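Cellulase (Uncultured bacterium, PDB 6XSO) hydrolyses internal beta-1,4-glucosidic bonds of cellulose as a broad-specificity endoglucanase of glycoside hydrolase family 5, and probably cleaves xylan as well. Local coordinates at residues Q60-P65 with M100-E105; A74-I79 with D367-I372; M176-N181 with A196-S201; A270-A275 with D333-Q338; T295-V298 with P303-I306. All coordinates share one frame; numbering follows the deposited sequence.

Contact 1. Residues Q60-P65 with M100-E105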
# COMPACT_ATOMS: atom_id res chain seq x y z
N GLN A 60 -4.29 11.11 14.71
CA GLN A 60 -3.24 11.82 14.00
C GLN A 60 -3.69 13.25 13.72
O GLN A 60 -4.88 13.52 13.57
CB GLN A 60 -2.93 11.11 12.69
CG GLN A 60 -2.41 9.69 12.85
CD GLN A 60 -1.12 9.60 13.65
OE1 GLN A 60 -0.27 10.49 13.59
NE2 GLN A 60 -0.98 8.52 14.40
N PRO A 61 -2.76 14.19 13.66
CA PRO A 61 -3.12 15.59 13.39
C PRO A 61 -3.39 15.81 11.90
O PRO A 61 -3.07 14.98 11.05
CB PRO A 61 -1.85 16.34 13.81
CG PRO A 61 -0.73 15.35 13.47
CD PRO A 61 -1.30 13.99 13.79
N VAL A 62 -3.99 16.96 11.61
CA VAL A 62 -4.10 17.41 10.23
C VAL A 62 -2.71 17.52 9.63
O VAL A 62 -1.83 18.18 10.18
CB VAL A 62 -4.87 18.74 10.16
CG1 VAL A 62 -4.81 19.32 8.75
CG2 VAL A 62 -6.33 18.53 10.57
N THR A 63 -2.51 16.87 8.48
CA THR A 63 -1.17 16.74 7.91
C THR A 63 -0.73 18.08 7.33
O THR A 63 -1.53 18.84 6.78
CB THR A 63 -1.21 15.70 6.80
OG1 THR A 63 -1.74 14.45 7.28
CG2 THR A 63 0.19 15.40 6.25
N LYS A 64 0.56 18.39 7.47
CA LYS A 64 1.15 19.61 6.96
C LYS A 64 2.33 19.28 6.07
O LYS A 64 2.96 18.23 6.21
CB LYS A 64 1.64 20.52 8.09
CG LYS A 64 0.50 21.11 8.90
CD LYS A 64 0.97 22.20 9.83
CE LYS A 64 1.77 21.64 10.98
NZ LYS A 64 2.34 22.75 11.79
N PRO A 65 2.70 20.20 5.16
CA PRO A 65 3.73 19.84 4.17
C PRO A 65 5.12 19.67 4.76
O PRO A 65 5.93 18.93 4.20
CB PRO A 65 3.66 20.99 3.15
CG PRO A 65 3.00 22.12 3.87
CD PRO A 65 2.02 21.46 4.81
N MET A 100 -11.96 14.88 -2.04
CA MET A 100 -10.98 14.69 -3.11
C MET A 100 -9.96 15.83 -3.10
O MET A 100 -8.78 15.60 -3.32
CB MET A 100 -11.70 14.60 -4.46
CG MET A 100 -10.78 14.07 -5.58
SD MET A 100 -10.27 12.33 -5.44
CE MET A 100 -11.75 11.54 -6.08
N LYS A 101 -10.42 17.05 -2.85
CA LYS A 101 -9.52 18.19 -2.72
C LYS A 101 -8.51 17.98 -1.60
O LYS A 101 -7.33 18.34 -1.75
CB LYS A 101 -10.36 19.43 -2.46
CG LYS A 101 -9.58 20.72 -2.32
CD LYS A 101 -10.53 21.93 -2.31
CE LYS A 101 -9.79 23.24 -2.11
NZ LYS A 101 -10.74 24.40 -2.12
N ARG A 102 -8.94 17.41 -0.48
CA ARG A 102 -8.00 17.20 0.63
C ARG A 102 -6.96 16.14 0.28
O ARG A 102 -5.77 16.31 0.56
CB ARG A 102 -8.73 16.84 1.92
CG ARG A 102 -7.80 16.54 3.10
CD ARG A 102 -6.92 17.74 3.41
NE ARG A 102 -5.93 17.40 4.42
CZ ARG A 102 -4.80 18.08 4.60
NH1 ARG A 102 -4.52 19.13 3.85
NH2 ARG A 102 -3.96 17.71 5.55
N VAL A 103 -7.40 15.02 -0.30
CA VAL A 103 -6.46 13.99 -0.73
C VAL A 103 -5.43 14.60 -1.67
O VAL A 103 -4.23 14.34 -1.55
CB VAL A 103 -7.21 12.82 -1.40
CG1 VAL A 103 -6.20 11.79 -1.90
CG2 VAL A 103 -8.21 12.18 -0.44
N LYS A 104 -5.89 15.43 -2.60
CA LYS A 104 -4.97 16.08 -3.54
C LYS A 104 -3.97 16.99 -2.82
O LYS A 104 -2.80 17.03 -3.19
CB LYS A 104 -5.78 16.84 -4.59
CG LYS A 104 -4.95 17.40 -5.73
CD LYS A 104 -5.81 18.18 -6.72
CE LYS A 104 -4.99 18.71 -7.89
NZ LYS A 104 -3.80 19.53 -7.49
N GLU A 105 -4.41 17.73 -1.79
CA GLU A 105 -3.47 18.54 -1.01
C GLU A 105 -2.35 17.69 -0.43
O GLU A 105 -1.17 18.08 -0.46
CB GLU A 105 -4.19 19.30 0.11
CG GLU A 105 -5.06 20.45 -0.38
CD GLU A 105 -5.97 21.06 0.69
OE1 GLU A 105 -6.07 20.52 1.81
OE2 GLU A 105 -6.64 22.08 0.38

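Contact 2. Residues A74-I79 with D367-I372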
# COMPACT_ATOMS: atom_id res chain seq x y z
N ALA A 74 15.65 13.27 5.67
CA ALA A 74 16.15 12.10 6.39
C ALA A 74 16.49 10.95 5.46
O ALA A 74 17.01 9.93 5.93
CB ALA A 74 15.17 11.63 7.47
N GLY A 75 16.23 11.09 4.16
CA GLY A 75 16.61 10.07 3.20
C GLY A 75 15.49 9.25 2.60
O GLY A 75 15.78 8.32 1.84
N PHE A 76 14.23 9.54 2.92
CA PHE A 76 13.13 8.79 2.35
C PHE A 76 12.82 9.30 0.95
O PHE A 76 13.00 10.49 0.64
CB PHE A 76 11.92 8.87 3.29
CG PHE A 76 12.11 8.04 4.54
CD1 PHE A 76 11.66 6.73 4.59
CD2 PHE A 76 12.83 8.54 5.60
CE1 PHE A 76 11.88 5.95 5.71
CE2 PHE A 76 13.06 7.76 6.71
CZ PHE A 76 12.58 6.47 6.77
N GLY A 77 12.38 8.37 0.11
CA GLY A 77 12.19 8.66 -1.30
C GLY A 77 10.77 8.52 -1.79
O GLY A 77 10.50 8.79 -2.97
N ALA A 78 9.86 8.12 -0.91
CA ALA A 78 8.51 7.77 -1.33
C ALA A 78 7.61 7.73 -0.10
O ALA A 78 8.06 7.35 0.99
CB ALA A 78 8.50 6.41 -2.04
N ILE A 79 6.35 8.11 -0.30
CA ILE A 79 5.34 8.09 0.75
C ILE A 79 4.12 7.34 0.21
O ILE A 79 3.63 7.67 -0.87
CB ILE A 79 4.94 9.51 1.18
CG1 ILE A 79 6.15 10.39 1.57
CG2 ILE A 79 3.93 9.45 2.34
CD1 ILE A 79 6.89 9.97 2.84
N ASP A 367 15.99 7.36 15.95
CA ASP A 367 16.96 6.29 15.75
C ASP A 367 16.50 5.31 14.67
O ASP A 367 17.29 4.92 13.80
CB ASP A 367 17.30 5.61 17.08
CG ASP A 367 16.08 5.15 17.87
OD1 ASP A 367 14.91 5.35 17.48
OD2 ASP A 367 16.33 4.56 18.95
N LEU A 368 15.22 4.93 14.69
CA LEU A 368 14.70 3.99 13.69
C LEU A 368 14.64 4.62 12.30
O LEU A 368 14.99 3.97 11.31
CB LEU A 368 13.33 3.50 14.13
CG LEU A 368 12.67 2.53 13.15
CD1 LEU A 368 13.45 1.29 12.85
CD2 LEU A 368 11.30 2.14 13.71
N ALA A 369 14.21 5.88 12.21
CA ALA A 369 14.17 6.55 10.92
C ALA A 369 15.55 6.57 10.28
O ALA A 369 15.72 6.24 9.10
CB ALA A 369 13.61 7.96 11.09
N GLU A 370 16.57 6.94 11.08
CA GLU A 370 17.93 6.98 10.56
C GLU A 370 18.41 5.59 10.21
O GLU A 370 19.12 5.41 9.21
CB GLU A 370 18.87 7.63 11.59
CG GLU A 370 20.30 7.72 11.05
CD GLU A 370 21.19 8.69 11.81
OE1 GLU A 370 20.77 9.20 12.87
OE2 GLU A 370 22.32 8.92 11.34
N ARG A 371 18.03 4.58 11.00
CA ARG A 371 18.48 3.22 10.73
C ARG A 371 17.95 2.72 9.39
O ARG A 371 18.68 2.10 8.62
CB ARG A 371 18.02 2.28 11.84
CG ARG A 371 18.74 0.93 11.85
CD ARG A 371 20.12 1.02 12.52
NE ARG A 371 20.77 -0.27 12.47
CZ ARG A 371 21.55 -0.76 13.42
NH1 ARG A 371 21.79 -0.05 14.52
NH2 ARG A 371 22.05 -1.97 13.27
N ILE A 372 16.67 2.99 9.10
CA ILE A 372 16.08 2.58 7.82
C ILE A 372 16.78 3.28 6.66
O ILE A 372 17.17 2.64 5.66
CB ILE A 372 14.57 2.87 7.84
CG1 ILE A 372 13.84 1.99 8.86
CG2 ILE A 372 14.00 2.70 6.43
CD1 ILE A 372 12.45 2.50 9.20

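Contact 3. Residues M176-N181 with A196-S201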
# COMPACT_ATOMS: atom_id res chain seq x y z
N MET A 176 -7.59 -7.13 0.94
CA MET A 176 -8.91 -7.67 0.63
C MET A 176 -8.97 -9.12 1.12
O MET A 176 -8.12 -9.94 0.76
CB MET A 176 -9.16 -7.62 -0.88
CG MET A 176 -10.63 -7.74 -1.20
SD MET A 176 -11.03 -8.03 -2.93
CE MET A 176 -10.10 -6.77 -3.78
N LEU A 177 -10.01 -9.43 1.89
CA LEU A 177 -10.20 -10.74 2.51
C LEU A 177 -11.49 -11.36 2.01
O LEU A 177 -12.38 -10.68 1.49
CB LEU A 177 -10.27 -10.62 4.04
CG LEU A 177 -9.20 -9.77 4.72
CD1 LEU A 177 -9.38 -9.77 6.23
CD2 LEU A 177 -7.80 -10.24 4.35
N ASP A 178 -11.60 -12.68 2.19
CA ASP A 178 -12.82 -13.41 1.88
C ASP A 178 -13.89 -13.06 2.91
O ASP A 178 -13.68 -12.26 3.82
CB ASP A 178 -12.53 -14.91 1.76
CG ASP A 178 -12.08 -15.53 3.07
OD1 ASP A 178 -12.35 -14.96 4.15
OD2 ASP A 178 -11.46 -16.62 3.02
N LYS A 179 -15.08 -13.65 2.74
CA LYS A 179 -16.17 -13.31 3.63
C LYS A 179 -15.98 -13.87 5.02
O LYS A 179 -16.77 -13.51 5.91
CB LYS A 179 -17.51 -13.79 3.05
CG LYS A 179 -17.78 -15.27 3.11
CD LYS A 179 -19.10 -15.61 2.46
CE LYS A 179 -19.29 -17.10 2.36
NZ LYS A 179 -20.60 -17.44 1.71
N LEU A 180 -14.99 -14.73 5.22
CA LEU A 180 -14.63 -15.26 6.53
C LEU A 180 -13.52 -14.46 7.17
O LEU A 180 -13.08 -14.80 8.27
CB LEU A 180 -14.15 -16.71 6.39
CG LEU A 180 -15.05 -17.62 5.56
CD1 LEU A 180 -14.36 -18.97 5.34
CD2 LEU A 180 -16.41 -17.82 6.20
N ASN A 181 -13.06 -13.39 6.50
CA ASN A 181 -11.99 -12.54 7.00
C ASN A 181 -10.71 -13.33 7.20
O ASN A 181 -9.96 -13.11 8.16
CB ASN A 181 -12.44 -11.79 8.25
CG ASN A 181 -13.66 -10.95 7.99
OD1 ASN A 181 -13.60 -9.99 7.22
ND2 ASN A 181 -14.80 -11.33 8.58
N ALA A 196 -12.45 -25.00 -0.56
CA ALA A 196 -12.01 -24.78 -1.94
C ALA A 196 -12.96 -23.86 -2.69
O ALA A 196 -12.54 -23.08 -3.54
CB ALA A 196 -11.90 -26.12 -2.67
N THR A 197 -14.26 -23.97 -2.40
CA THR A 197 -15.24 -23.10 -3.04
C THR A 197 -14.96 -21.64 -2.70
O THR A 197 -14.92 -20.77 -3.57
CB THR A 197 -16.65 -23.48 -2.57
OG1 THR A 197 -16.81 -24.92 -2.61
CG2 THR A 197 -17.72 -22.82 -3.45
N VAL A 198 -14.72 -21.37 -1.42
CA VAL A 198 -14.41 -20.02 -0.99
C VAL A 198 -13.06 -19.56 -1.55
O VAL A 198 -12.93 -18.42 -2.01
CB VAL A 198 -14.43 -19.96 0.55
CG1 VAL A 198 -13.87 -18.63 1.02
CG2 VAL A 198 -15.85 -20.16 1.05
N ALA A 199 -12.05 -20.42 -1.53
CA ALA A 199 -10.73 -20.03 -2.02
C ALA A 199 -10.78 -19.67 -3.50
O ALA A 199 -10.25 -18.63 -3.92
CB ALA A 199 -9.71 -21.14 -1.78
N THR A 200 -11.42 -20.52 -4.30
CA THR A 200 -11.51 -20.27 -5.74
C THR A 200 -12.28 -18.99 -6.02
O THR A 200 -11.90 -18.21 -6.90
CB THR A 200 -12.17 -21.48 -6.41
OG1 THR A 200 -11.33 -22.63 -6.25
CG2 THR A 200 -12.41 -21.23 -7.89
N SER A 201 -13.35 -18.74 -5.25
CA SER A 201 -14.12 -17.51 -5.39
C SER A 201 -13.26 -16.31 -5.08
O SER A 201 -13.33 -15.28 -5.76
CB SER A 201 -15.32 -17.57 -4.44
OG SER A 201 -16.20 -16.47 -4.62

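Contact 4. Residues A270-A275 with D333-Q338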
# COMPACT_ATOMS: atom_id res chain seq x y z
N ALA A 270 4.42 -7.10 4.89
CA ALA A 270 5.21 -8.05 5.66
C ALA A 270 5.46 -7.53 7.06
O ALA A 270 6.07 -6.46 7.24
CB ALA A 270 6.56 -8.30 4.98
N TYR A 271 5.05 -8.32 8.06
CA TYR A 271 5.30 -8.02 9.47
C TYR A 271 5.90 -9.25 10.12
O TYR A 271 5.24 -9.95 10.90
CB TYR A 271 4.01 -7.59 10.15
CG TYR A 271 3.46 -6.27 9.66
CD1 TYR A 271 3.75 -5.09 10.31
CD2 TYR A 271 2.60 -6.20 8.57
CE1 TYR A 271 3.22 -3.88 9.90
CE2 TYR A 271 2.07 -5.01 8.15
CZ TYR A 271 2.36 -3.85 8.81
OH TYR A 271 1.82 -2.64 8.44
N PRO A 272 7.15 -9.56 9.80
CA PRO A 272 7.75 -10.82 10.28
C PRO A 272 7.89 -10.84 11.80
O PRO A 272 8.10 -9.81 12.44
CB PRO A 272 9.13 -10.83 9.63
CG PRO A 272 9.07 -9.85 8.52
CD PRO A 272 8.03 -8.83 8.88
N THR A 273 7.87 -12.05 12.34
CA THR A 273 8.13 -12.23 13.76
C THR A 273 9.64 -12.31 14.00
O THR A 273 10.33 -13.11 13.37
CB THR A 273 7.46 -13.52 14.24
OG1 THR A 273 6.04 -13.45 14.04
CG2 THR A 273 7.71 -13.71 15.72
N ILE A 274 10.14 -11.46 14.89
CA ILE A 274 11.53 -11.52 15.30
C ILE A 274 11.69 -11.93 16.76
O ILE A 274 12.75 -12.46 17.12
CB ILE A 274 12.30 -10.21 15.01
CG1 ILE A 274 11.79 -9.05 15.87
CG2 ILE A 274 12.22 -9.88 13.53
CD1 ILE A 274 12.70 -7.79 15.81
N ALA A 275 10.68 -11.75 17.59
CA ALA A 275 10.79 -12.14 18.99
C ALA A 275 10.98 -13.65 19.11
O ALA A 275 10.28 -14.43 18.47
CB ALA A 275 9.55 -11.69 19.74
N ASP A 333 18.23 -3.59 9.04
CA ASP A 333 19.38 -3.52 8.15
C ASP A 333 19.27 -4.58 7.06
O ASP A 333 19.49 -4.30 5.87
CB ASP A 333 20.67 -3.79 8.93
CG ASP A 333 21.08 -2.65 9.84
OD1 ASP A 333 20.48 -1.57 9.80
OD2 ASP A 333 22.04 -2.86 10.62
N ASP A 334 18.99 -5.82 7.46
CA ASP A 334 19.00 -6.94 6.51
C ASP A 334 17.77 -6.93 5.61
O ASP A 334 17.87 -7.28 4.43
CB ASP A 334 19.11 -8.25 7.28
CG ASP A 334 19.04 -9.46 6.37
OD1 ASP A 334 20.07 -9.76 5.71
OD2 ASP A 334 17.95 -10.10 6.34
N PHE A 335 16.60 -6.57 6.15
CA PHE A 335 15.37 -6.55 5.37
C PHE A 335 15.47 -5.54 4.24
O PHE A 335 15.20 -5.86 3.07
CB PHE A 335 14.21 -6.19 6.31
CG PHE A 335 12.84 -6.34 5.70
CD1 PHE A 335 12.18 -7.55 5.75
CD2 PHE A 335 12.20 -5.26 5.11
CE1 PHE A 335 10.92 -7.68 5.21
CE2 PHE A 335 10.93 -5.39 4.58
CZ PHE A 335 10.30 -6.60 4.61
N VAL A 336 15.93 -4.33 4.56
CA VAL A 336 16.09 -3.30 3.53
C VAL A 336 17.12 -3.74 2.51
O VAL A 336 16.92 -3.55 1.30
CB VAL A 336 16.44 -1.95 4.18
CG1 VAL A 336 16.87 -0.92 3.14
CG2 VAL A 336 15.21 -1.43 4.96
N ALA A 337 18.24 -4.31 2.97
CA ALA A 337 19.30 -4.73 2.06
C ALA A 337 18.83 -5.85 1.14
O ALA A 337 19.12 -5.83 -0.07
CB ALA A 337 20.52 -5.20 2.85
N GLN A 338 18.16 -6.87 1.69
CA GLN A 338 17.73 -7.97 0.84
C GLN A 338 16.71 -7.48 -0.19
O GLN A 338 16.75 -7.89 -1.36
CB GLN A 338 17.18 -9.14 1.67
CG GLN A 338 18.21 -9.88 2.51
CD GLN A 338 17.76 -11.30 2.83
OE1 GLN A 338 17.33 -12.05 1.95
NE2 GLN A 338 17.84 -11.67 4.10

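Contact 5. Residues T295-V298 with P303-I306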
# COMPACT_ATOMS: atom_id res chain seq x y z
N THR A 295 10.39 -15.62 -7.08
CA THR A 295 9.88 -16.73 -7.88
C THR A 295 8.65 -16.33 -8.68
O THR A 295 8.57 -16.58 -9.89
CB THR A 295 9.57 -17.91 -6.97
OG1 THR A 295 10.79 -18.46 -6.46
CG2 THR A 295 8.84 -19.02 -7.72
N TYR A 296 7.66 -15.71 -8.03
CA TYR A 296 6.38 -15.49 -8.69
C TYR A 296 6.32 -14.19 -9.47
O TYR A 296 5.55 -14.09 -10.43
CB TYR A 296 5.24 -15.58 -7.67
CG TYR A 296 5.09 -17.00 -7.18
CD1 TYR A 296 4.39 -17.93 -7.94
CD2 TYR A 296 5.69 -17.42 -6.01
CE1 TYR A 296 4.28 -19.25 -7.52
CE2 TYR A 296 5.59 -18.75 -5.59
CZ TYR A 296 4.87 -19.65 -6.34
OH TYR A 296 4.76 -20.97 -5.94
N PHE A 297 7.12 -13.18 -9.09
CA PHE A 297 7.01 -11.86 -9.71
C PHE A 297 8.32 -11.33 -10.27
O PHE A 297 8.44 -11.17 -11.50
CB PHE A 297 6.34 -10.86 -8.74
CG PHE A 297 5.00 -11.35 -8.22
CD1 PHE A 297 3.94 -11.52 -9.08
CD2 PHE A 297 4.84 -11.68 -6.89
CE1 PHE A 297 2.72 -12.02 -8.61
CE2 PHE A 297 3.62 -12.16 -6.42
CZ PHE A 297 2.57 -12.32 -7.28
N VAL A 298 9.32 -11.05 -9.42
CA VAL A 298 10.48 -10.29 -9.88
C VAL A 298 11.21 -11.02 -11.00
O VAL A 298 11.63 -10.40 -12.00
CB VAL A 298 11.42 -9.95 -8.70
CG1 VAL A 298 12.57 -9.10 -9.21
CG2 VAL A 298 10.66 -9.21 -7.59
N PRO A 303 7.77 -6.11 -11.04
CA PRO A 303 8.40 -5.58 -9.82
C PRO A 303 7.45 -5.63 -8.64
O PRO A 303 6.22 -5.66 -8.79
CB PRO A 303 8.75 -4.13 -10.21
CG PRO A 303 7.67 -3.77 -11.26
CD PRO A 303 7.41 -5.05 -12.00
N VAL A 304 8.03 -5.68 -7.45
CA VAL A 304 7.27 -5.85 -6.22
C VAL A 304 7.53 -4.70 -5.26
O VAL A 304 8.68 -4.23 -5.11
CB VAL A 304 7.57 -7.20 -5.55
CG1 VAL A 304 6.89 -7.34 -4.19
CG2 VAL A 304 7.16 -8.33 -6.48
N ILE A 305 6.47 -4.26 -4.60
CA ILE A 305 6.52 -3.29 -3.53
C ILE A 305 6.05 -3.97 -2.25
O ILE A 305 4.96 -4.56 -2.22
CB ILE A 305 5.62 -2.06 -3.83
CG1 ILE A 305 6.10 -1.34 -5.08
CG2 ILE A 305 5.51 -1.16 -2.58
CD1 ILE A 305 5.07 -0.35 -5.66
N ILE A 306 6.87 -3.90 -1.20
CA ILE A 306 6.44 -4.29 0.15
C ILE A 306 5.89 -2.99 0.75
O ILE A 306 6.63 -2.14 1.28
CB ILE A 306 7.57 -4.93 0.95
CG1 ILE A 306 8.05 -6.21 0.24
CG2 ILE A 306 7.11 -5.22 2.37
CD1 ILE A 306 9.29 -6.82 0.90

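Contact 1. Residues Q60-P65 with M100-E105
Arg102 reaches out from helix 97-111 and puts one corner of its guanidinium group on the backbone of Thr63. NH2 gives a hydrogen bond of 2.9 Å to the carbonyl O of Thr63, with an N-H...O angle of 154°. The oxygen lies close to the guanidinium plane, so the group approaches edge-on, while NH2 itself is tilted somewhat from the carbonyl plane of Thr63. The same nitrogen rests 3.6 Å from Thr63 CB, which makes this the close-fitting end of the contact. A bend at chi2 (59°) in an otherwise extended side chain carries the guanidinium there. Helix 97-111 follows strand 78-81 in the TIM barrel, and 60-65 is a loop leading into helix 66-73, so Arg102 ties a barrel helix to a connection that precedes its own strand. Glu55 works on both partners: OE1 takes a salt bridge from Arg102 NE, and OE2 takes a hydrogen bond from Thr63 OG1. NH1 has a partner on its own helix, Glu105, whose OE1 sits 2.9 Å from Arg102 NH1 in a salt bridge that uses the anti side of the carboxylate. A methionine in place of Arg102 would probably leave Glu55 and Glu105 without their positive mate and the Thr63 carbonyl without this donor. The looser side is at Val62, where CG1 comes within 3.7 Å of Arg102 NH2 but meets the guanidinium obliquely; Val62 and Glu105 both keep part of their surface exposed to solvent.

Contact 2. Residues A74-I79 with D367-I372
Phe76 and Ile372 bring the two backbones nearest, with their CA atoms 8.8 Å apart, as the link from helix 66-73 to strand 78-81 runs past helix 366-377. The link starts at Gly75, whose positive phi of 108° belongs to a Schellman motif that closes the preceding helix; with that phi and psi a beta carbon would jam against the carbonyl O of Ala74. The space between the backbones is bridged by the Phe76 ring. Its CG stands anti to the carbonyl carbon (chi1 -72°), and from there the far end of the ring comes up to one side of helix 366-377. CE1 meets CG2 of Ile372 at 3.9 Å, and CZ touches the same methyl. Across the ring, CE2 lies 3.9 Å from the carbonyl O of Ala369 and 4.4 Å from Ala369 CB. Ile372 therefore offers its short branch to the ring, while Ala369, one turn earlier, is small enough to let the ring come close to the helix backbone. A serine in place of Phe76 would probably open a gap against Ala369 and Ile372 and take away the ring that the Ile372 CG2 methyl packs on. The join has a polar stitch too, since Gly75 O accepts a hydrogen bond from His377 NE2 further along the same helix. Phe76 also packs on Val31 of strand 31-34 and Ile372 on Tyr348 of strand 345-349, so the final helix lies over the seam where the first and last strands close the barrel, with Val332 of helix 325-341 on its flank.

Contact 3. Residues M176-N181 with A196-S201
Val198 contributes most of the surface here, pushing one methyl, CG1, against the side chain of Asp178. The methyl is 3.7 Å from Asp178 OD2 and 4.0 Å from Asp178 CB, and the two side chains cross at about a right angle. Both carboxylate oxygens have their own polar partners: OD2 accepts hydrogen bonds from Ser187 N and Ser182 OG, and OD1 receives a weak one of 2.9 Å from Leu180 N. Chi1 of 65° sets the Asp178 carboxyl between the backbone N and the carbonyl carbon, folding it back over the type I turn that runs from Asp178 to Asn181. Leu180, the third contributor, adds a looser apolar touch, its CD1 standing 4.4 Å from Val198 CG1. The backbones stay well apart, at 7.4 Å between the CA atoms of Asp178 and Val198, so side chains alone bridge them. Val198 sits in the first turn of helix 196-219, where its N is hydrogen-bonded to Asp195 OD1. The turn belongs to the long connection from strand 168-171 to that helix; further back, Met176 packs on Ile206 and Tyr209 of the same helix, and Asp178 N is bonded to Tyr234 OH beyond strand 229-232.

Contact 4. Residues A270-A275 with D333-Q338
Phe335, Ala270 and Pro272 make up the apolar part of this contact. Ala270 CB comes to 4.1 Å from Phe335 CZ, at the far point of the ring, and Pro272 CG reaches to 4.4 Å from CE1 of the same ring. Both approach obliquely. They come from alternate residues of one extended run, with the bonds to their beta carbons aimed at helix 325-341, whereas that of the intervening Tyr271 points away. With CG anti to the backbone N (chi1 -171°), Phe335 stretches from the helix toward this run; the backbones stay 10.0 Å apart between the CA atoms of Pro272 and Phe335.

The aromatic contacts of Phe335 lie outside the two segments: its ring is stacked with Trp309 and meets Phe331 with the planes at about 45°. These neighbours probably hold the ring in its orientation.

Polar interactions do not join the two segments; they run within the helix or out to third elements. On the helix, Gln338 NE2 gives Asp334 OD2 a hydrogen bond of 2.7 Å on the syn side of the carboxylate, with only a weak second one to OD1; the same NE2 also bonds to the carbonyl of Arg283 on helix 279-298. Tyr271 OH, on the other element, is hydrogen-bonded to Glu308 OE1.

Ala270 ends strand 264-270 and pairs by backbone with Glu308 on the next strand. The arrangement is that of a TIM barrel, an outer helix packed on the end of a strand, and the loop leaves from the C-terminal end of the barrel, where family 5 enzymes carry their active site.

Contact 5. Residues T295-V298 with P303-I306
Phe297 and Val298 meet Val304 at the return of a beta-alpha-beta crossover, in which strand 264-270 leads through helix 279-298 to the parallel strand 304-309. The helix finishes in a wider pi-type turn over 295-298, and after four linking residues the chain enters the strand. The backbones are therefore close, with 5.1 Å between the CA atoms of Val298 and Pro303, yet on the strand it is the next residue, Val304, that does the packing, against Val298 and the Phe297 before it. One methyl does the work. CG2 of Val304 lies 3.5 Å from Phe297 CB, a tight fit between carbons, and 3.8 Å from CG2 of Val298. Both helix side chains cross Val304 at about a right angle. The bond from CA to CB in Phe297 aims at the strand, but chi1 of -54° swings the ring off, so it is the root of the side chain that carries the packing: Phe297 CG and CD2 both stand 4.1 Å from Val304 CG2, which approaches the ring obliquely. On one face of that ring Tyr296 CB sits over the centre, 3.9 Å above the plane. Beyond the two segments, Phe297 packs on Leu251 and on Val266 of strand 264-270, while Pro303 and Ile305 pair by backbone with Val266. The contact itself sets a methyl against the CB and two ring carbons of Phe297 and the CG2 methyl of Val298, so the fit rests on apolar contact and side-chain shape, with no polar bond to set its direction.

All five contacts belong to one eight-stranded TIM barrel. Along the chain, contacts 1 and 2 interleave, contacts 3 and 4 lie in series within the loop that contact 2 closes, and contact 5 is nested inside contact 4. Contact 2 joins contact 4 through the Arg371-Asp333 salt bridge, their centres about 15 Å apart. Contact 4 in turn meets contact 5, centred about 16 Å away, where Phe335 and Ala270 pack on Ile306. Contacts 1 and 3, about 34 Å apart between centres, lie on opposite sides of the chain's centre. Contacts 2, 4 and 5 thus form one connected patch where the barrel closes, while contacts 1 and 3 fasten connecting loops to outer helices elsewhere.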